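PDB 3AGK: peptide chain release factor subunit 1 from Aeropyrum pernix, which probably directs the termination of translation in response to the stop codons UAA, UAG and UGA, working with a GTP-binding partner subunit. Local coordinates for residues Ser36-Pro41 and Asp131-Met136. Sequence-based numbering, arbitrary orientation.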
loop_
_atom_site.group_PDB
_atom_site.type_symbol
_atom_site.label_atom_id
_atom_site.label_comp_id
_atom_site.label_asym_id
_atom_site.label_seq_id
_atom_site.Cartn_x
_atom_site.Cartn_y
_atom_site.Cartn_z
ATOM N N SER A 36 16.965 5.690 12.052
ATOM C CA SER A 36 16.507 6.181 10.759
ATOM C C SER A 36 16.948 7.642 10.609
ATOM O O SER A 36 16.699 8.456 11.497
ATOM C CB SER A 36 14.979 6.071 10.662
ATOM O OG SER A 36 14.544 4.732 10.833
ATOM N N LEU A 37 17.599 7.981 9.500
ATOM C CA LEU A 37 18.141 9.329 9.325
ATOM C C LEU A 37 18.046 9.856 7.881
ATOM O O LEU A 37 18.644 9.295 6.966
ATOM C CB LEU A 37 19.592 9.354 9.797
ATOM C CG LEU A 37 20.402 10.607 9.499
ATOM C CD1 LEU A 37 19.914 11.745 10.383
ATOM C CD2 LEU A 37 21.856 10.331 9.760
ATOM N N TYR A 38 17.298 10.941 7.692
ATOM C CA TYR A 38 17.088 11.537 6.373
ATOM C C TYR A 38 17.692 12.936 6.323
ATOM O O TYR A 38 17.383 13.781 7.162
ATOM C CB TYR A 38 15.597 11.685 6.089
ATOM C CG TYR A 38 14.799 10.413 5.898
ATOM C CD1 TYR A 38 14.516 9.565 6.965
ATOM C CD2 TYR A 38 14.264 10.098 4.655
ATOM C CE1 TYR A 38 13.753 8.407 6.780
ATOM C CE2 TYR A 38 13.504 8.956 4.461
ATOM C CZ TYR A 38 13.249 8.110 5.519
ATOM O OH TYR A 38 12.486 6.979 5.302
ATOM N N ILE A 39 18.529 13.202 5.332
ATOM C CA ILE A 39 19.217 14.486 5.243
ATOM C C ILE A 39 18.956 15.209 3.926
ATOM O O ILE A 39 19.380 14.755 2.870
ATOM C CB ILE A 39 20.726 14.301 5.393
ATOM C CG1 ILE A 39 21.043 13.485 6.662
ATOM C CG2 ILE A 39 21.432 15.664 5.360
ATOM C CD1 ILE A 39 22.499 13.018 6.739
ATOM N N PRO A 40 18.253 16.345 3.984
ATOM C CA PRO A 40 17.950 17.093 2.758
ATOM C C PRO A 40 19.204 17.685 2.126
ATOM O O PRO A 40 20.227 17.829 2.790
ATOM C CB PRO A 40 17.043 18.225 3.258
ATOM C CG PRO A 40 16.489 17.728 4.551
ATOM C CD PRO A 40 17.589 16.922 5.164
ATOM N N PRO A 41 19.126 18.041 0.842
ATOM C CA PRO A 41 20.291 18.645 0.183
ATOM C C PRO A 41 20.660 19.987 0.829
ATOM O O PRO A 41 21.833 20.318 0.952
ATOM C CB PRO A 41 19.820 18.842 -1.261
ATOM C CG PRO A 41 18.627 17.941 -1.415
ATOM C CD PRO A 41 17.985 17.872 -0.072
ATOM N N ASP A 131 8.555 5.698 5.903
ATOM C CA ASP A 131 7.527 6.643 5.505
ATOM C C ASP A 131 7.758 7.309 4.167
ATOM O O ASP A 131 7.104 6.989 3.185
ATOM C CB ASP A 131 7.389 7.742 6.569
ATOM C CG ASP A 131 6.638 7.279 7.797
ATOM O OD1 ASP A 131 6.476 6.053 7.956
ATOM O OD2 ASP A 131 6.216 8.143 8.601
ATOM N N PHE A 132 8.682 8.263 4.158
ATOM C CA PHE A 132 8.869 9.165 3.033
ATOM C C PHE A 132 9.201 8.400 1.760
ATOM O O PHE A 132 8.832 8.818 0.662
ATOM C CB PHE A 132 9.984 10.172 3.334
ATOM C CG PHE A 132 9.990 10.694 4.765
ATOM C CD1 PHE A 132 10.292 9.857 5.833
ATOM C CD2 PHE A 132 9.732 12.030 5.031
ATOM C CE1 PHE A 132 10.323 10.333 7.116
ATOM C CE2 PHE A 132 9.756 12.510 6.325
ATOM C CZ PHE A 132 10.053 11.660 7.366
ATOM N N LEU A 133 9.881 7.268 1.915
ATOM C CA LEU A 133 10.397 6.504 0.775
ATOM C C LEU A 133 9.299 5.736 0.059
ATOM O O LEU A 133 9.298 5.630 -1.174
ATOM C CB LEU A 133 11.475 5.533 1.245
ATOM C CG LEU A 133 12.687 6.194 1.902
ATOM C CD1 LEU A 133 13.592 5.160 2.580
ATOM C CD2 LEU A 133 13.459 7.008 0.870
ATOM N N GLU A 134 8.370 5.191 0.837
ATOM C CA GLU A 134 7.262 4.431 0.271
ATOM C C GLU A 134 6.367 5.295 -0.601
ATOM O O GLU A 134 5.682 4.789 -1.484
ATOM C CB GLU A 134 6.430 3.774 1.369
ATOM C CG GLU A 134 7.201 2.785 2.215
ATOM C CD GLU A 134 6.289 1.806 2.927
ATOM O OE1 GLU A 134 6.151 1.910 4.169
ATOM O OE2 GLU A 134 5.710 0.932 2.236
ATOM N N ASP A 135 6.388 6.602 -0.361
ATOM C CA ASP A 135 5.514 7.517 -1.086
ATOM C C ASP A 135 5.952 7.803 -2.526
ATOM O O ASP A 135 5.141 8.243 -3.348
ATOM C CB ASP A 135 5.350 8.817 -0.302
ATOM C CG ASP A 135 4.366 8.683 0.845
ATOM O OD1 ASP A 135 4.533 9.392 1.855
ATOM O OD2 ASP A 135 3.427 7.863 0.734
ATOM N N MET A 136 7.224 7.554 -2.833
ATOM C CA MET A 136 7.729 7.784 -4.187
ATOM C C MET A 136 8.046 6.470 -4.888
ATOM O O MET A 136 8.352 6.443 -6.080
ATOM C CB MET A 136 8.956 8.697 -4.172
ATOM C CG MET A 136 9.402 9.208 -5.553
ATOM S SD MET A 136 8.410 10.548 -6.266
ATOM C CE MET A 136 9.551 11.204 -7.489
#
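The ring of Y38 leaves strand 34-39 and meets the short, weakly bonded helical turn at about 131-134 between two neighbouring side chains, F132 and L133. F132 lies over one face of the tyrosine ring: its CD1 sits 3.4 Å from Y38 CZ, displaced from the ring centre toward the hydroxyl-bearing end of the ring. The two rings form an oblique pair, tilted by 44° with their centroids 4.4 Å apart. CD1 is the phenylalanine atom that comes closest to Y38, with CE1, CG and CB at the border of the contact.

L133 takes another part of the tyrosine, reaching the ring edge close to its plane, where CG stands 3.9 Å from Y38 CE2. Its CD1 methyl lies alongside the hydroxyl, 3.5 Å from Y38 OH. The leucine CG is anti to its own carbonyl carbon (chi1 -60°), which carries the branched end back against the phenol. Around this group, Y121 on the adjacent strand packs edge-to-face with the F132 ring, L133 also touches L21 of helix 14-24 and F96 of strand 93-98, and Y38 itself packs on F96 and V94.

Y38 OH hydrogen-bonds to the carbonyl oxygen of I129, just before the turn, and S36 OG bonds to I129 N, so two side chains of the strand secure the same residue. Replacing Y38 with an alanine would probably open a gap beneath F132 and beside L133 and leave the I129 carbonyl without this hydroxyl donor. The contact belongs to the alpha/beta fold of domain 1 in this eRF1-family factor: an inner strand of its four-stranded antiparallel sheet directs Y38 at the turn that follows edge strand 121-125, while I39, next in the strand, touches helix 45-58.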